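Local structure of MccF (Escherichia coli, 4IIY) at residues 73-78 against 181-186; 140-145 against 188-193. The protein probably acts as a hydrolase of the peptidase S66 (LD-carboxypeptidase) family and serves as the self-immunity protein against microcin C7. The protein carries 1 engineered substitution. One frame throughout, in Å; residues are numbered along the deposited sequence.

Overall arrangement
Both contacts use helix 178-191 and set it against the N-terminal sheet. Contact 1 joins the middle of the helix to the turn that leads into strand 76-79, at the edge of the sheet within this chain, while contact 2 joins its last turns to the inner strand 140-143. Their centres lie about 10 Å apart, and they touch directly: F186 CD1 of contact 1 packs on I142 CD1 of contact 2 at 4.0 Å, so the two packings are continuous along the helix. Contact 1 lies away from the active site and the ligand pocket. Beyond strand 140-143 of contact 2, by contrast, the chain continues through Y144 to the engineered A145, both lining the pocket of glutamylsulfamoyl inosine, although the helix packing is itself remote from the ligand.

Contact 1. Residues 73-78 against 181-186; sequences KGFKLV and ITYESF
K73 and Y183 mark the closest backbone approach, their CA atoms 9.7 Å apart, so the space between the 73-78 chain and helix segment 181-186 is bridged by side chains. G74 ends helix 60-72 in a Schellman motif with positive phi (105°), and the chain then turns through F75 into strand 76-79. K73 lays its aliphatic chain over one face of the Y183 ring, the two side chains running past each other in opposite directions. A bend at chi2 (-62°) brings the later methylenes across the ring: K73 CG sits 3.6 Å from Y183 CZ, and K73 CE makes a CH-pi contact 3.9 Å from the Y183 ring centroid, displaced toward the rim. F75 comes from the opposite direction and meets Y183 edge against edge, with F75 CE2 3.5 Å from Y183 OH. One turn further along the helix, F75 CZ reaches the edge of the F186 ring, 4.4 Å from F186 CE2; F186 also stacks edge-to-face with F172. F75 packs on I46 as well. The arrangement is that of a beta-alpha-beta crossover, strand 45-49 to helix 60-72 to strand 76-79, whose helix-to-strand turn is covered by a later helix.

Contact 2. Residues 140-145 against 188-193; sequences IIIGYA and KILTRK. Engineered in segment 140-145: A145 (natural residue Ser). With 1EI (5'-O-(L-alpha-glutamylsulfamoyl)inosine), chain K; EDO (1,2-ethanediol), chain O; EDO (1,2-ethanediol), chain Q.
Plain helix-on-sheet packing brings I140 and I142, on an inner strand of the parallel part of the N-terminal sheet, against L190 near the end of helix 178-191. I140 CG2, anti to the backbone nitrogen, reaches L190 CD2 at 4.1 Å, while I142 CD1 touches the other leucine methyl, L190 CD1, at 4.3 Å. The fork of L190 is thus shared between two residues on the same side of the strand, and F163 of the next strand packs against all three. The strand ends at G143 and the chain passes through Y144 into a sharp turn at A145 (phi 64°) before helix 148-158, consistent with a nucleophile elbow. A145 is engineered from the serine predicted to be the nucleophile; A145 CB lies 3.2 Å from the carbonyl O of the bound glutamylsulfamoyl inosine. Just past the C-terminal end of the helix, R192 hydrogen-bonds two ethanediols, probably from the crystallisation liquor. R192 NE and NH2 grip one, the NE bond nearly straight (170°), and NH1 holds the other. R192 NH1 also hydrogen-bonds Y366 OH, and R192 NH2 G196 O. A leucine here has no N-H to offer, and would probably leave Y366 OH and G196 O without these donors and the chain after the helix less firmly tied. Across the contact itself no hydrogen bond forms, so strand and helix meet here by buried aliphatic packing alone.

Contact 1. Residues 73-78 against 181-186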
ATOM      1  N   LYS B  73      36.831   3.475   7.762  1.00 11.37           N
ATOM      2  CA  LYS B  73      36.871   2.097   8.239  1.00 10.61           C
ATOM      3  C   LYS B  73      37.716   1.208   7.338  1.00 11.61           C
ATOM      4  O   LYS B  73      37.944   0.040   7.660  1.00 13.00           O
ATOM      5  CB  LYS B  73      35.463   1.504   8.335  1.00 11.12           C
ATOM      6  CG  LYS B  73      34.566   2.164   9.363  1.00 12.62           C
ATOM      7  CD  LYS B  73      35.106   2.038  10.776  1.00 12.87           C
ATOM      8  CE  LYS B  73      34.106   2.635  11.757  1.00 16.48           C
ATOM      9  NZ  LYS B  73      34.517   2.479  13.173  1.00 21.96           N
ATOM     10  N   GLY B  74      38.147   1.739   6.200  1.00 10.72           N
ATOM     11  CA  GLY B  74      39.020   1.001   5.305  1.00 11.37           C
ATOM     12  C   GLY B  74      38.376   0.447   4.049  1.00 11.69           C
ATOM     13  O   GLY B  74      39.048  -0.213   3.247  1.00 11.63           O
ATOM     14  N   PHE B  75      37.085   0.710   3.850  1.00 10.59           N
ATOM     15  CA  PHE B  75      36.398   0.210   2.670  1.00  9.72           C
ATOM     16  C   PHE B  75      36.688   1.062   1.453  1.00 10.76           C
ATOM     17  O   PHE B  75      36.844   2.277   1.556  1.00 12.27           O
ATOM     18  CB  PHE B  75      34.887   0.108   2.904  1.00 10.30           C
ATOM     19  CG  PHE B  75      34.514  -0.943   3.901  1.00  9.52           C
ATOM     20  CD1 PHE B  75      34.617  -2.284   3.574  1.00  9.67           C
ATOM     21  CD2 PHE B  75      34.089  -0.600   5.179  1.00  9.61           C
ATOM     22  CE1 PHE B  75      34.302  -3.264   4.501  1.00 10.82           C
ATOM     23  CE2 PHE B  75      33.761  -1.574   6.103  1.00 10.82           C
ATOM     24  CZ  PHE B  75      33.862  -2.909   5.762  1.00 10.80           C
ATOM     25  N   LYS B  76      36.765   0.407   0.301  1.00 10.93           N
ATOM     26  CA  LYS B  76      36.812   1.100  -0.972  1.00 11.16           C
ATOM     27  C   LYS B  76      35.383   1.171  -1.493  1.00 11.64           C
ATOM     28  O   LYS B  76      34.630   0.208  -1.371  1.00 12.38           O
ATOM     29  CB  LYS B  76      37.712   0.340  -1.948  1.00 12.55           C
ATOM     30  CG  LYS B  76      39.134   0.176  -1.423  1.00 20.37           C
ATOM     31  CD  LYS B  76      39.927  -0.861  -2.194  1.00 28.96           C
ATOM     32  CE  LYS B  76      41.268  -1.125  -1.518  1.00 33.36           C
ATOM     33  NZ  LYS B  76      41.120  -1.535  -0.087  1.00 34.70           N
ATOM     34  N   LEU B  77      35.004   2.313  -2.050  1.00 12.08           N
ATOM     35  CA  LEU B  77      33.639   2.493  -2.532  1.00 12.94           C
ATOM     36  C   LEU B  77      33.570   2.670  -4.043  1.00 14.71           C
ATOM     37  O   LEU B  77      34.384   3.383  -4.642  1.00 18.18           O
ATOM     38  CB  LEU B  77      32.991   3.697  -1.853  1.00 15.84           C
ATOM     39  CG  LEU B  77      32.997   3.701  -0.330  1.00 16.77           C
ATOM     40  CD1 LEU B  77      32.273   4.928   0.194  1.00 21.03           C
ATOM     41  CD2 LEU B  77      32.369   2.436   0.225  1.00 17.88           C
ATOM     42  N   VAL B  78      32.597   2.005  -4.655  1.00 11.60           N
ATOM     43  CA  VAL B  78      32.271   2.199  -6.061  1.00 12.03           C
ATOM     44  C   VAL B  78      30.898   2.863  -6.146  1.00 10.43           C
ATOM     45  O   VAL B  78      29.898   2.342  -5.639  1.00 11.37           O
ATOM     46  CB  VAL B  78      32.257   0.868  -6.840  1.00 12.95           C
ATOM     47  CG1 VAL B  78      31.713   1.066  -8.254  1.00 14.34           C
ATOM     48  CG2 VAL B  78      33.655   0.257  -6.882  1.00 17.91           C
ATOM     49  N   ILE B 181      27.019   2.106  16.821  1.00  8.64           N
ATOM     50  CA  ILE B 181      26.318   0.889  17.193  1.00  8.96           C
ATOM     51  C   ILE B 181      25.784   0.177  15.940  1.00  7.37           C
ATOM     52  O   ILE B 181      25.874  -1.048  15.820  1.00  8.00           O
ATOM     53  CB  ILE B 181      25.188   1.205  18.197  1.00  8.17           C
ATOM     54  CG1 ILE B 181      25.742   1.986  19.399  1.00 10.86           C
ATOM     55  CG2 ILE B 181      24.498  -0.058  18.655  1.00  9.57           C
ATOM     56  CD1 ILE B 181      26.912   1.316  20.104  1.00 14.33           C
ATOM     57  N   THR B 182      25.253   0.943  14.995  1.00  7.53           N
ATOM     58  CA  THR B 182      24.865   0.396  13.701  1.00  6.90           C
ATOM     59  C   THR B 182      26.056  -0.289  13.029  1.00  7.11           C
ATOM     60  O   THR B 182      25.956  -1.423  12.548  1.00  7.56           O
ATOM     61  CB  THR B 182      24.321   1.506  12.807  1.00  7.21           C
ATOM     62  OG1 THR B 182      23.144   2.043  13.424  1.00  7.15           O
ATOM     63  CG2 THR B 182      23.994   0.995  11.402  1.00  7.49           C
ATOM     64  N   TYR B 183      27.192   0.393  13.008  1.00  7.81           N
ATOM     65  CA  TYR B 183      28.360  -0.163  12.364  1.00  7.55           C
ATOM     66  C   TYR B 183      28.842  -1.447  13.037  1.00  8.36           C
ATOM     67  O   TYR B 183      29.209  -2.407  12.362  1.00  8.31           O
ATOM     68  CB  TYR B 183      29.497   0.855  12.298  1.00  8.37           C
ATOM     69  CG  TYR B 183      30.694   0.260  11.606  1.00  8.47           C
ATOM     70  CD1 TYR B 183      30.712   0.117  10.229  1.00  9.53           C
ATOM     71  CD2 TYR B 183      31.787  -0.208  12.330  1.00  9.26           C
ATOM     72  CE1 TYR B 183      31.799  -0.466   9.580  1.00  9.85           C
ATOM     73  CE2 TYR B 183      32.878  -0.792  11.687  1.00 10.90           C
ATOM     74  CZ  TYR B 183      32.876  -0.906  10.310  1.00 10.06           C
ATOM     75  OH  TYR B 183      33.946  -1.479   9.642  1.00 11.97           O
ATOM     76  N   GLU B 184      28.846  -1.462  14.364  1.00  8.08           N
ATOM     77  CA  GLU B 184      29.287  -2.644  15.092  1.00  8.41           C
ATOM     78  C   GLU B 184      28.479  -3.884  14.709  1.00  8.68           C
ATOM     79  O   GLU B 184      29.041  -4.966  14.561  1.00  9.37           O
ATOM     80  CB  GLU B 184      29.244  -2.383  16.595  1.00 10.36           C
ATOM     81  CG  GLU B 184      30.390  -1.509  17.078  1.00 19.04           C
ATOM     82  CD  GLU B 184      30.138  -0.866  18.430  1.00 29.10           C
ATOM     83  OE1 GLU B 184      29.337  -1.410  19.220  1.00 33.62           O
ATOM     84  OE2 GLU B 184      30.745   0.195  18.701  1.00 35.32           O
ATOM     85  N   SER B 185      27.171  -3.738  14.527  1.00  8.13           N
ATOM     86  CA  SER B 185      26.364  -4.885  14.104  1.00  7.51           C
ATOM     87  C   SER B 185      26.661  -5.293  12.655  1.00  8.24           C
ATOM     88  O   SER B 185      26.822  -6.481  12.348  1.00  8.57           O
ATOM     89  CB  SER B 185      24.870  -4.589  14.274  1.00  8.39           C
ATOM     90  OG  SER B 185      24.072  -5.660  13.805  1.00  8.60           O
ATOM     91  N   PHE B 186      26.730  -4.304  11.770  1.00  8.28           N
ATOM     92  CA  PHE B 186      27.061  -4.513  10.360  1.00  7.90           C
ATOM     93  C   PHE B 186      28.351  -5.331  10.228  1.00  8.71           C
ATOM     94  O   PHE B 186      28.384  -6.380   9.572  1.00  9.05           O
ATOM     95  CB  PHE B 186      27.202  -3.139   9.688  1.00  8.29           C
ATOM     96  CG  PHE B 186      27.717  -3.164   8.273  1.00  7.86           C
ATOM     97  CD1 PHE B 186      26.860  -3.388   7.206  1.00  8.88           C
ATOM     98  CD2 PHE B 186      29.052  -2.882   8.006  1.00  9.22           C
ATOM     99  CE1 PHE B 186      27.333  -3.362   5.904  1.00  9.47           C
ATOM    100  CE2 PHE B 186      29.533  -2.863   6.711  1.00  9.71           C
ATOM    101  CZ  PHE B 186      28.670  -3.092   5.655  1.00  9.43           C
TER

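Contact 2. Residues 140-145 against 188-193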
ATOM      1  N   ILE B 140      26.879  -9.814  -1.221  1.00  9.27           N
ATOM      2  CA  ILE B 140      26.068  -9.323  -0.121  1.00  8.80           C
ATOM      3  C   ILE B 140      25.236  -8.142  -0.613  1.00  7.20           C
ATOM      4  O   ILE B 140      25.786  -7.119  -1.018  1.00 10.06           O
ATOM      5  CB  ILE B 140      26.959  -8.863   1.044  1.00  8.49           C
ATOM      6  CG1 ILE B 140      27.794 -10.036   1.573  1.00  9.61           C
ATOM      7  CG2 ILE B 140      26.108  -8.234   2.154  1.00  9.81           C
ATOM      8  CD1 ILE B 140      28.932  -9.615   2.476  1.00 12.00           C
ATOM      9  N   ILE B 141      23.915  -8.287  -0.595  1.00  7.77           N
ATOM     10  CA  ILE B 141      23.013  -7.217  -1.008  1.00  7.97           C
ATOM     11  C   ILE B 141      22.317  -6.729   0.253  1.00  7.52           C
ATOM     12  O   ILE B 141      21.720  -7.534   0.973  1.00  7.83           O
ATOM     13  CB  ILE B 141      21.946  -7.718  -2.012  1.00  8.56           C
ATOM     14  CG1 ILE B 141      22.571  -8.574  -3.119  1.00 12.33           C
ATOM     15  CG2 ILE B 141      21.147  -6.540  -2.571  1.00 10.05           C
ATOM     16  CD1 ILE B 141      23.560  -7.867  -3.959  1.00 14.48           C
ATOM     17  N   ILE B 142      22.414  -5.433   0.533  1.00  7.64           N
ATOM     18  CA  ILE B 142      21.964  -4.890   1.810  1.00  7.55           C
ATOM     19  C   ILE B 142      21.284  -3.528   1.665  1.00  7.17           C
ATOM     20  O   ILE B 142      21.697  -2.678   0.866  1.00  7.44           O
ATOM     21  CB  ILE B 142      23.140  -4.845   2.829  1.00  8.05           C
ATOM     22  CG1 ILE B 142      22.653  -4.526   4.250  1.00  7.54           C
ATOM     23  CG2 ILE B 142      24.233  -3.874   2.366  1.00  8.87           C
ATOM     24  CD1 ILE B 142      23.684  -4.876   5.310  1.00  9.28           C
ATOM     25  N   GLY B 143      20.210  -3.357   2.429  1.00  6.98           N
ATOM     26  CA  GLY B 143      19.483  -2.102   2.518  1.00  7.25           C
ATOM     27  C   GLY B 143      18.211  -2.354   3.301  1.00  6.94           C
ATOM     28  O   GLY B 143      18.065  -3.400   3.936  1.00  6.37           O
ATOM     29  N   TYR B 144      17.281  -1.409   3.266  1.00  6.51           N
ATOM     30  CA  TYR B 144      16.040  -1.572   4.019  1.00  5.74           C
ATOM     31  C   TYR B 144      14.933  -0.719   3.415  1.00  5.59           C
ATOM     32  O   TYR B 144      15.109  -0.132   2.344  1.00  6.57           O
ATOM     33  CB  TYR B 144      16.263  -1.317   5.528  1.00  6.83           C
ATOM     34  CG  TYR B 144      16.484   0.123   5.947  1.00  6.22           C
ATOM     35  CD1 TYR B 144      15.465   0.841   6.557  1.00  6.12           C
ATOM     36  CD2 TYR B 144      17.716   0.754   5.770  1.00  7.22           C
ATOM     37  CE1 TYR B 144      15.654   2.155   6.964  1.00  7.00           C
ATOM     38  CE2 TYR B 144      17.912   2.057   6.184  1.00  7.48           C
ATOM     39  CZ  TYR B 144      16.879   2.751   6.766  1.00  6.47           C
ATOM     40  OH  TYR B 144      17.113   4.056   7.146  1.00  9.24           O
ATOM     41  N   ALA B 145      13.788  -0.666   4.080  1.00  6.10           N
ATOM     42  CA  ALA B 145      12.726   0.250   3.685  1.00  6.21           C
ATOM     43  C   ALA B 145      12.230  -0.127   2.291  1.00  5.62           C
ATOM     44  O   ALA B 145      11.957  -1.299   2.039  1.00  6.58           O
ATOM     45  CB  ALA B 145      13.206   1.690   3.753  1.00  7.17           C
ATOM     46  N   LYS B 188      30.083  -7.016  12.554  1.00  9.27           N
ATOM     47  CA  LYS B 188      30.033  -8.307  13.234  1.00  9.77           C
ATOM     48  C   LYS B 188      29.306  -9.371  12.409  1.00  9.58           C
ATOM     49  O   LYS B 188      29.819 -10.479  12.198  1.00 10.11           O
ATOM     50  CB  LYS B 188      29.345  -8.161  14.591  1.00 11.25           C
ATOM     51  CG  LYS B 188      29.211  -9.460  15.378  1.00 13.54           C
ATOM     52  CD  LYS B 188      30.564  -9.969  15.840  1.00 15.11           C
ATOM     53  CE  LYS B 188      30.432 -11.149  16.789  1.00 18.47           C
ATOM     54  NZ  LYS B 188      31.768 -11.582  17.289  1.00 20.53           N
ATOM     55  N   ILE B 189      28.102  -9.042  11.961  1.00  9.04           N
ATOM     56  CA  ILE B 189      27.267  -9.997  11.244  1.00  9.03           C
ATOM     57  C   ILE B 189      27.938 -10.452   9.952  1.00  8.76           C
ATOM     58  O   ILE B 189      27.919 -11.639   9.613  1.00  9.88           O
ATOM     59  CB  ILE B 189      25.879  -9.392  10.921  1.00  9.63           C
ATOM     60  CG1 ILE B 189      25.070  -9.160  12.200  1.00 10.60           C
ATOM     61  CG2 ILE B 189      25.101 -10.301   9.989  1.00  9.87           C
ATOM     62  CD1 ILE B 189      24.749 -10.430  12.961  1.00 12.65           C
ATOM     63  N   LEU B 190      28.544  -9.514   9.235  1.00  8.10           N
ATOM     64  CA  LEU B 190      29.038  -9.808   7.903  1.00  8.56           C
ATOM     65  C   LEU B 190      30.467 -10.363   7.878  1.00  9.28           C
ATOM     66  O   LEU B 190      30.864 -10.975   6.885  1.00 10.63           O
ATOM     67  CB  LEU B 190      28.915  -8.575   7.000  1.00  9.33           C
ATOM     68  CG  LEU B 190      27.487  -8.055   6.781  1.00  9.41           C
ATOM     69  CD1 LEU B 190      27.508  -6.797   5.939  1.00 10.39           C
ATOM     70  CD2 LEU B 190      26.588  -9.107   6.135  1.00  9.53           C
ATOM     71  N   THR B 191      31.241 -10.154   8.945  1.00  9.50           N
ATOM     72  CA  THR B 191      32.622 -10.660   8.962  1.00 11.40           C
ATOM     73  C   THR B 191      32.867 -11.852   9.884  1.00 12.89           C
ATOM     74  O   THR B 191      33.896 -12.525   9.750  1.00 14.56           O
ATOM     75  CB  THR B 191      33.663  -9.578   9.320  1.00 11.47           C
ATOM     76  OG1 THR B 191      33.556  -9.233  10.706  1.00 12.66           O
ATOM     77  CG2 THR B 191      33.504  -8.347   8.454  1.00 12.22           C
ATOM     78  N   ARG B 192      31.950 -12.131  10.804  1.00 12.43           N
ATOM     79  CA  ARG B 192      32.182 -13.189  11.788  1.00 13.03           C
ATOM     80  C   ARG B 192      32.341 -14.566  11.159  1.00 15.00           C
ATOM     81  O   ARG B 192      31.837 -14.832  10.070  1.00 14.22           O
ATOM     82  CB  ARG B 192      31.056 -13.232  12.829  1.00 11.48           C
ATOM     83  CG  ARG B 192      29.677 -13.575  12.263  1.00 10.37           C
ATOM     84  CD  ARG B 192      28.628 -13.649  13.356  1.00 11.04           C
ATOM     85  NE  ARG B 192      28.695 -14.906  14.107  1.00 11.50           N
ATOM     86  CZ  ARG B 192      28.147 -16.043  13.692  1.00 11.15           C
ATOM     87  NH1 ARG B 192      27.519 -16.091  12.523  1.00 11.80           N
ATOM     88  NH2 ARG B 192      28.247 -17.143  14.432  1.00 14.46           N
ATOM     89  N   LYS B 193      33.055 -15.444  11.854  1.00 13.81           N
ATOM     90  CA  LYS B 193      33.111 -16.845  11.457  1.00 15.36           C
ATOM     91  C   LYS B 193      31.726 -17.459  11.555  1.00 15.74           C
ATOM     92  O   LYS B 193      30.982 -17.181  12.495  1.00 16.54           O
ATOM     93  CB  LYS B 193      34.072 -17.619  12.358  1.00 21.42           C
ATOM     94  CG  LYS B 193      35.480 -17.060  12.405  1.00 27.77           C
ATOM     95  CD  LYS B 193      36.125 -17.073  11.034  1.00 34.39           C
ATOM     96  CE  LYS B 193      37.632 -17.252  11.133  1.00 40.27           C
ATOM     97  NZ  LYS B 193      38.059 -18.551  10.541  1.00 39.59           N
TER
HETATM   98  O6  1EI K 401      14.442  15.231   5.382  0.61 21.67           O
HETATM   99  C6  1EI K 401      14.547  14.296   6.206  0.97 14.41           C
HETATM  100  N1  1EI K 401      14.633  14.533   7.531  0.80 17.38           N
HETATM  101  C2  1EI K 401      14.751  13.538   8.427  0.82 16.17           C
HETATM  102  N3  1EI K 401      14.796  12.240   8.083  0.86 14.71           N
HETATM  103  C5  1EI K 401      14.587  12.895   5.748  1.00 15.41           C
HETATM  104  C4  1EI K 401      14.720  11.876   6.785  1.00 14.27           C
HETATM  105  N7  1EI K 401      14.543  12.244   4.568  0.90 16.92           N
HETATM  106  C8  1EI K 401      14.634  10.918   4.827  0.88 17.65           C
HETATM  107  N9  1EI K 401      14.737  10.711   6.149  0.81 13.46           N
HETATM  108  C1' 1EI K 401      14.845   9.406   6.823  0.93 12.67           C
HETATM  109  O4' 1EI K 401      15.521   8.449   6.021  0.83 13.49           O
HETATM  110  C2' 1EI K 401      13.449   8.859   7.032  0.95 19.21           C
HETATM  111  O2' 1EI K 401      12.947   9.273   8.303  0.83 20.59           O
HETATM  112  C3' 1EI K 401      13.651   7.362   6.963  0.73 19.72           C
HETATM  113  O3' 1EI K 401      13.649   6.819   8.281  0.59 15.04           O
HETATM  114  C4' 1EI K 401      15.031   7.155   6.363  0.94 17.18           C
HETATM  115  C5' 1EI K 401      14.989   6.248   5.139  0.93 14.79           C
HETATM  116  O5' 1EI K 401      14.203   6.835   4.097  0.89 12.04           O
HETATM  117  SBF 1EI K 401      13.725   5.936   2.949  0.79 10.74           S
HETATM  118  OAE 1EI K 401      13.633   6.735   1.746  0.69 11.88           O
HETATM  119  OAF 1EI K 401      14.698   4.882   2.829  0.98 11.32           O
HETATM  120  NAQ 1EI K 401      12.355   5.364   3.387  0.98 13.46           N
HETATM  121  C   1EI K 401      11.631   4.421   2.747  0.69 10.93           C
HETATM  122  O   1EI K 401      11.922   3.830   1.714  0.98 10.43           O
HETATM  123  CA  1EI K 401      10.339   4.029   3.405  0.70 14.51           C
HETATM  124  N   1EI K 401      10.075   4.864   4.564  0.72 18.14           N
HETATM  125  CB  1EI K 401       9.201   4.101   2.393  0.78 20.14           C
HETATM  126  CG  1EI K 401       8.196   2.974   2.612  0.82 22.64           C
HETATM  127  CD  1EI K 401       7.250   3.318   3.740  1.00 18.99           C
HETATM  128  OE1 1EI K 401       7.574   4.210   4.551  0.48 23.66           O
HETATM  129  OE2 1EI K 401       6.177   2.694   3.813  0.75 20.05           O
HETATM  130  C1  EDO O 405      28.685 -16.148  17.614  1.00 25.19           C
HETATM  131  O1  EDO O 405      29.153 -17.424  17.154  1.00 24.99           O
HETATM  132  C2  EDO O 405      29.840 -15.155  17.719  1.00 31.72           C
HETATM  133  O2  EDO O 405      30.264 -14.706  16.424  1.00 24.63           O
HETATM  134  C1  EDO Q 407      24.691 -18.971  12.530  1.00 19.70           C
HETATM  135  O1  EDO Q 407      25.325 -17.934  13.279  1.00 29.13           O
HETATM  136  C2  EDO Q 407      25.531 -19.245  11.291  1.00 21.07           C
HETATM  137  O2  EDO Q 407      26.656 -18.358  11.256  1.00 23.41           O